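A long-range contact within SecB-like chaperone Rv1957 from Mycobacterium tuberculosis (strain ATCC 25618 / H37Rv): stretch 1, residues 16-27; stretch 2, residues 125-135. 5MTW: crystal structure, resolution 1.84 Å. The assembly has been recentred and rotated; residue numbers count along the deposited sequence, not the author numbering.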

ATOM      1  N   GLN A  16     -29.960 -10.127  -0.917  1.00 66.70           N
ATOM      2  CA  GLN A  16     -30.690  -8.861  -0.613  1.00 69.20           C
ATOM      3  C   GLN A  16     -31.765  -9.063   0.492  1.00 68.19           C
ATOM      4  O   GLN A  16     -31.532  -8.686   1.636  1.00 73.83           O
ATOM      5  CB  GLN A  16     -31.284  -8.247  -1.899  1.00 71.22           C
ATOM      6  N   ARG A  17     -32.928  -9.637   0.171  1.00 60.12           N
ATOM      7  CA  ARG A  17     -33.953  -9.905   1.203  1.00 55.24           C
ATOM      8  C   ARG A  17     -33.427 -10.955   2.216  1.00 50.61           C
ATOM      9  O   ARG A  17     -33.583 -10.775   3.419  1.00 48.56           O
ATOM     10  CB  ARG A  17     -35.308 -10.348   0.585  1.00 44.38           C
ATOM     11  N   VAL A  18     -32.782 -12.023   1.728  1.00 48.93           N
ATOM     12  CA  VAL A  18     -32.441 -13.159   2.584  1.00 49.65           C
ATOM     13  C   VAL A  18     -31.501 -12.686   3.685  1.00 49.89           C
ATOM     14  O   VAL A  18     -31.467 -13.260   4.780  1.00 54.11           O
ATOM     15  CB  VAL A  18     -31.814 -14.364   1.809  1.00 49.51           C
ATOM     16  CG1 VAL A  18     -31.309 -15.439   2.769  1.00 51.83           C
ATOM     17  CG2 VAL A  18     -32.806 -15.011   0.844  1.00 49.18           C
ATOM     18  N   GLY A  19     -30.735 -11.645   3.400  1.00 50.01           N
ATOM     19  CA  GLY A  19     -29.708 -11.174   4.311  1.00 48.78           C
ATOM     20  C   GLY A  19     -29.986  -9.795   4.880  1.00 52.63           C
ATOM     21  O   GLY A  19     -29.101  -9.238   5.545  1.00 48.11           O
ATOM     22  N   ALA A  20     -31.189  -9.242   4.635  1.00 46.43           N
ATOM     23  CA  ALA A  20     -31.587  -7.898   5.172  1.00 46.33           C
ATOM     24  C   ALA A  20     -31.614  -7.852   6.692  1.00 46.32           C
ATOM     25  O   ALA A  20     -31.191  -6.863   7.330  1.00 37.26           O
ATOM     26  CB  ALA A  20     -32.951  -7.486   4.650  1.00 48.03           C
ATOM     27  N   ARG A  21     -32.085  -8.943   7.283  1.00 40.10           N
ATOM     28  CA  ARG A  21     -32.174  -9.021   8.729  1.00 45.15           C
ATOM     29  C   ARG A  21     -30.770  -8.937   9.414  1.00 49.08           C
ATOM     30  O   ARG A  21     -30.550  -8.163  10.377  1.00 45.39           O
ATOM     31  CB  ARG A  21     -32.910 -10.312   9.115  1.00 45.95           C
ATOM     32  CG  ARG A  21     -33.155 -10.444  10.619  1.00 49.05           C
ATOM     33  CD  ARG A  21     -33.600 -11.840  11.077  1.00 50.24           C
ATOM     34  NE  ARG A  21     -33.276 -11.966  12.501  0.50 47.68           N
ATOM     35  CZ  ARG A  21     -32.403 -12.817  13.042  0.50 46.02           C
ATOM     36  NH1 ARG A  21     -31.757 -13.742  12.331  0.50 42.95           N
ATOM     37  NH2 ARG A  21     -32.196 -12.748  14.350  0.50 46.46           N
ATOM     38  N   LEU A  22     -29.834  -9.746   8.918  1.00 42.83           N
ATOM     39  CA  LEU A  22     -28.463  -9.688   9.390  1.00 41.50           C
ATOM     40  C   LEU A  22     -27.753  -8.367   9.007  1.00 41.97           C
ATOM     41  O   LEU A  22     -26.958  -7.845   9.791  1.00 46.86           O
ATOM     42  CB  LEU A  22     -27.701 -10.900   8.892  1.00 40.72           C
ATOM     43  CG  LEU A  22     -26.290 -11.090   9.374  1.00 38.67           C
ATOM     44  CD1 LEU A  22     -26.209 -11.249  10.870  1.00 37.02           C
ATOM     45  CD2 LEU A  22     -25.761 -12.310   8.661  1.00 40.75           C
ATOM     46  N   ALA A  23     -28.097  -7.793   7.857  1.00 44.38           N
ATOM     47  CA  ALA A  23     -27.588  -6.493   7.479  1.00 46.56           C
ATOM     48  C   ALA A  23     -27.959  -5.352   8.426  1.00 52.56           C
ATOM     49  O   ALA A  23     -27.242  -4.371   8.444  1.00 51.48           O
ATOM     50  CB  ALA A  23     -28.003  -6.150   6.062  1.00 48.71           C
ATOM     51  N   ALA A  24     -29.043  -5.448   9.202  1.00 51.50           N
ATOM     52  CA  ALA A  24     -29.426  -4.329  10.115  1.00 50.63           C
ATOM     53  C   ALA A  24     -28.750  -4.471  11.458  1.00 47.93           C
ATOM     54  O   ALA A  24     -28.726  -3.519  12.232  1.00 42.56           O
ATOM     55  CB  ALA A  24     -30.937  -4.260  10.313  1.00 54.14           C
ATOM     56  N   ARG A  25     -28.230  -5.673  11.740  1.00 42.09           N
ATOM     57  CA  ARG A  25     -27.665  -6.003  13.018  1.00 42.11           C
ATOM     58  C   ARG A  25     -26.163  -6.295  13.046  1.00 38.52           C
ATOM     59  O   ARG A  25     -25.603  -6.425  14.124  1.00 37.29           O
ATOM     60  CB  ARG A  25     -28.468  -7.159  13.653  1.00 51.72           C
ATOM     61  CG  ARG A  25     -29.626  -6.612  14.528  1.00 61.55           C
ATOM     62  CD  ARG A  25     -30.716  -7.628  14.866  1.00 73.76           C
ATOM     63  NE  ARG A  25     -32.045  -6.996  14.887  1.00 73.19           N
ATOM     64  CZ  ARG A  25     -32.799  -6.762  13.810  1.00 70.16           C
ATOM     65  NH1 ARG A  25     -32.396  -7.105  12.590  1.00 73.08           N
ATOM     66  NH2 ARG A  25     -33.975  -6.184  13.955  1.00 69.48           N
ATOM     67  N   ALA A  26     -25.531  -6.346  11.869  1.00 35.00           N
ATOM     68  CA  ALA A  26     -24.117  -6.699  11.727  1.00 31.91           C
ATOM     69  C   ALA A  26     -23.233  -5.473  11.583  1.00 29.84           C
ATOM     70  O   ALA A  26     -23.568  -4.528  10.858  1.00 30.48           O
ATOM     71  CB  ALA A  26     -23.913  -7.640  10.548  1.00 32.28           C
ATOM     72  N   GLN A  27     -22.094  -5.501  12.269  1.00 26.41           N
ATOM     73  CA  GLN A  27     -21.130  -4.416  12.199  1.00 28.84           C
ATOM     74  C   GLN A  27     -19.745  -4.962  11.752  1.00 26.59           C
ATOM     75  O   GLN A  27     -19.296  -6.023  12.206  1.00 23.69           O
ATOM     76  CB  GLN A  27     -21.084  -3.665  13.516  1.00 28.24           C
ATOM     77  CG  GLN A  27     -20.250  -2.379  13.462  1.00 27.29           C
ATOM     78  CD  GLN A  27     -20.649  -1.461  12.328  1.00 31.51           C
ATOM     79  OE1 GLN A  27     -20.150  -1.547  11.204  1.00 25.05           O
ATOM     80  NE2 GLN A  27     -21.610  -0.605  12.609  1.00 31.16           N
ATOM     81  N   GLU A 125     -27.375 -20.224   8.040  1.00 34.85           N
ATOM     82  CA  GLU A 125     -26.413 -20.379   6.960  1.00 43.01           C
ATOM     83  C   GLU A 125     -26.787 -19.625   5.686  1.00 44.53           C
ATOM     84  O   GLU A 125     -25.910 -19.084   5.021  1.00 40.94           O
ATOM     85  CB  GLU A 125     -26.124 -21.861   6.699  1.00 49.19           C
ATOM     86  CG  GLU A 125     -25.461 -22.193   5.364  1.00 54.59           C
ATOM     87  CD  GLU A 125     -25.091 -23.664   5.264  1.00 64.83           C
ATOM     88  OE1 GLU A 125     -25.743 -24.488   5.945  1.00 66.66           O
ATOM     89  OE2 GLU A 125     -24.147 -23.996   4.514  1.00 68.15           O
ATOM     90  N   GLU A 126     -28.084 -19.516   5.389  1.00 46.19           N
ATOM     91  CA  GLU A 126     -28.564 -18.755   4.222  1.00 43.38           C
ATOM     92  C   GLU A 126     -28.370 -17.273   4.411  1.00 42.60           C
ATOM     93  O   GLU A 126     -28.009 -16.569   3.464  1.00 41.22           O
ATOM     94  CB  GLU A 126     -30.062 -19.009   3.955  1.00 45.47           C
ATOM     95  CG  GLU A 126     -30.374 -20.420   3.485  1.00 48.92           C
ATOM     96  CD  GLU A 126     -30.171 -21.476   4.579  1.00 55.92           C
ATOM     97  OE1 GLU A 126     -30.525 -21.196   5.754  1.00 51.57           O
ATOM     98  OE2 GLU A 126     -29.635 -22.570   4.275  1.00 62.33           O
ATOM     99  N   GLU A 127     -28.709 -16.784   5.606  1.00 38.43           N
ATOM    100  CA  GLU A 127     -28.598 -15.386   5.935  1.00 37.84           C
ATOM    101  C   GLU A 127     -27.089 -14.919   5.869  1.00 35.50           C
ATOM    102  O   GLU A 127     -26.773 -13.924   5.266  1.00 31.70           O
ATOM    103  CB  GLU A 127     -29.212 -15.109   7.310  1.00 42.40           C
ATOM    104  CG  GLU A 127     -30.727 -15.310   7.425  1.00 50.90           C
ATOM    105  CD  GLU A 127     -31.334 -14.756   8.731  1.00 52.53           C
ATOM    106  OE1 GLU A 127     -30.819 -15.007   9.833  1.00 56.85           O
ATOM    107  OE2 GLU A 127     -32.356 -14.049   8.680  1.00 63.51           O
ATOM    108  N   LEU A 128     -26.205 -15.696   6.485  1.00 35.02           N
ATOM    109  CA  LEU A 128     -24.788 -15.465   6.479  1.00 34.03           C
ATOM    110  C   LEU A 128     -24.238 -15.455   5.056  1.00 35.43           C
ATOM    111  O   LEU A 128     -23.489 -14.530   4.688  1.00 31.27           O
ATOM    112  CB  LEU A 128     -24.108 -16.521   7.335  1.00 33.50           C
ATOM    113  CG  LEU A 128     -24.424 -16.287   8.812  1.00 31.36           C
ATOM    114  CD1 LEU A 128     -24.330 -17.589   9.641  1.00 28.92           C
ATOM    115  CD2 LEU A 128     -23.483 -15.236   9.343  1.00 31.85           C
ATOM    116  N   THR A 129     -24.615 -16.468   4.259  1.00 36.25           N
ATOM    117  CA  THR A 129     -24.196 -16.606   2.833  1.00 37.47           C
ATOM    118  C   THR A 129     -24.671 -15.414   2.004  1.00 35.13           C
ATOM    119  O   THR A 129     -23.893 -14.813   1.325  1.00 33.37           O
ATOM    120  CB  THR A 129     -24.657 -17.954   2.242  1.00 39.63           C
ATOM    121  OG1 THR A 129     -23.911 -18.989   2.889  1.00 42.01           O
ATOM    122  CG2 THR A 129     -24.378 -18.060   0.774  1.00 45.88           C
ATOM    123  N   ALA A 130     -25.909 -14.979   2.163  1.00 36.28           N
ATOM    124  CA  ALA A 130     -26.404 -13.861   1.351  1.00 39.32           C
ATOM    125  C   ALA A 130     -25.647 -12.555   1.710  1.00 39.91           C
ATOM    126  O   ALA A 130     -25.345 -11.708   0.832  1.00 38.09           O
ATOM    127  CB  ALA A 130     -27.891 -13.668   1.578  1.00 36.14           C
ATOM    128  N   TYR A 131     -25.402 -12.391   3.016  1.00 38.41           N
ATOM    129  CA  TYR A 131     -24.774 -11.168   3.527  1.00 34.57           C
ATOM    130  C   TYR A 131     -23.364 -11.090   3.028  1.00 31.71           C
ATOM    131  O   TYR A 131     -22.960 -10.025   2.657  1.00 30.74           O
ATOM    132  CB  TYR A 131     -24.789 -11.089   5.050  1.00 35.13           C
ATOM    133  CG  TYR A 131     -24.201  -9.795   5.652  1.00 33.95           C
ATOM    134  CD1 TYR A 131     -24.945  -8.615   5.710  1.00 34.56           C
ATOM    135  CD2 TYR A 131     -22.896  -9.760   6.111  1.00 34.60           C
ATOM    136  CE1 TYR A 131     -24.430  -7.455   6.279  1.00 35.64           C
ATOM    137  CE2 TYR A 131     -22.345  -8.608   6.661  1.00 35.37           C
ATOM    138  CZ  TYR A 131     -23.110  -7.458   6.766  1.00 32.91           C
ATOM    139  OH  TYR A 131     -22.558  -6.330   7.319  1.00 28.30           O
ATOM    140  N   ALA A 132     -22.657 -12.239   3.017  1.00 30.95           N
ATOM    141  CA  ALA A 132     -21.282 -12.399   2.539  1.00 31.88           C
ATOM    142  C   ALA A 132     -21.191 -12.098   1.070  1.00 36.64           C
ATOM    143  O   ALA A 132     -20.243 -11.435   0.605  1.00 28.67           O
ATOM    144  CB  ALA A 132     -20.723 -13.806   2.783  1.00 26.53           C
ATOM    145  N   ALA A 133     -22.193 -12.589   0.347  1.00 34.39           N
ATOM    146  CA  ALA A 133     -22.266 -12.390  -1.103  1.00 35.13           C
ATOM    147  C   ALA A 133     -22.532 -10.965  -1.518  1.00 32.36           C
ATOM    148  O   ALA A 133     -22.332 -10.599  -2.674  1.00 36.47           O
ATOM    149  CB  ALA A 133     -23.345 -13.317  -1.701  1.00 34.38           C
ATOM    150  N   THR A 134     -23.074 -10.162  -0.632  1.00 33.06           N
ATOM    151  CA  THR A 134     -23.407  -8.801  -0.955  1.00 31.93           C
ATOM    152  C   THR A 134     -22.508  -7.825  -0.196  1.00 29.36           C
ATOM    153  O   THR A 134     -21.497  -7.404  -0.731  1.00 30.07           O
ATOM    154  CB  THR A 134     -24.884  -8.548  -0.659  1.00 34.35           C
ATOM    155  OG1 THR A 134     -25.151  -8.841   0.704  1.00 33.70           O
ATOM    156  CG2 THR A 134     -25.804  -9.484  -1.555  1.00 35.36           C
ATOM    157  N   THR A 135     -22.855  -7.497   1.045  1.00 24.22           N
ATOM    158  CA  THR A 135     -22.109  -6.510   1.808  1.00 26.73           C
ATOM    159  C   THR A 135     -20.676  -7.000   1.977  1.00 26.83           C
ATOM    160  O   THR A 135     -19.767  -6.248   1.790  1.00 23.46           O
ATOM    161  CB  THR A 135     -22.751  -6.230   3.167  1.00 33.50           C
ATOM    162  OG1 THR A 135     -24.090  -5.712   2.979  1.00 37.59           O
ATOM    163  CG2 THR A 135     -21.934  -5.254   3.935  1.00 35.57           C
TER

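Arg17 makes no contact, while Gln16 gives a peripheral one through its backbone, its N 4.3 Å from Thr134 CG2; both CB atoms point away from the helix of stretch 2, and neither side chain is modelled beyond CB. Val18, whose CA-to-CB bond points sideways, packs CB against Ala130 CB at 4.0 Å, with CG1 3.6 Å from Glu126 O.

Gly19 and Glu127 form the closest CA pair, 4.6 Å apart. An ideal CB on Gly19 would point toward the partner helix and lie 3.2 Å from Ala130 CB and 3.3 Å from Tyr131 N, too tight for comfort, so the absence of a side chain lets the backbones close up. Gly19 is also the N-cap residue, right before a short helix whose axis lies at 69° to that of its partner.

Two residues on, Arg21 reaches across along an extended side chain to form a salt bridge, NH1 to Glu127 OE1 at 3.0 Å; its hydrogen bond is weak, bent to 129°. Leu22 points inward and is buried, its CD2 meeting Leu128 CD2 at 3.8 Å and Tyr131 CB at 3.9 Å.

Tyr131 then carries the contact onward. Its CE1 lies 3.5 Å from Ala23 CA, and its OH reaches Ala26 CB, at the start of the strand, at 3.7 Å. The ring of Tyr131 thus packs beside two alanines, Ala23 and Ala26.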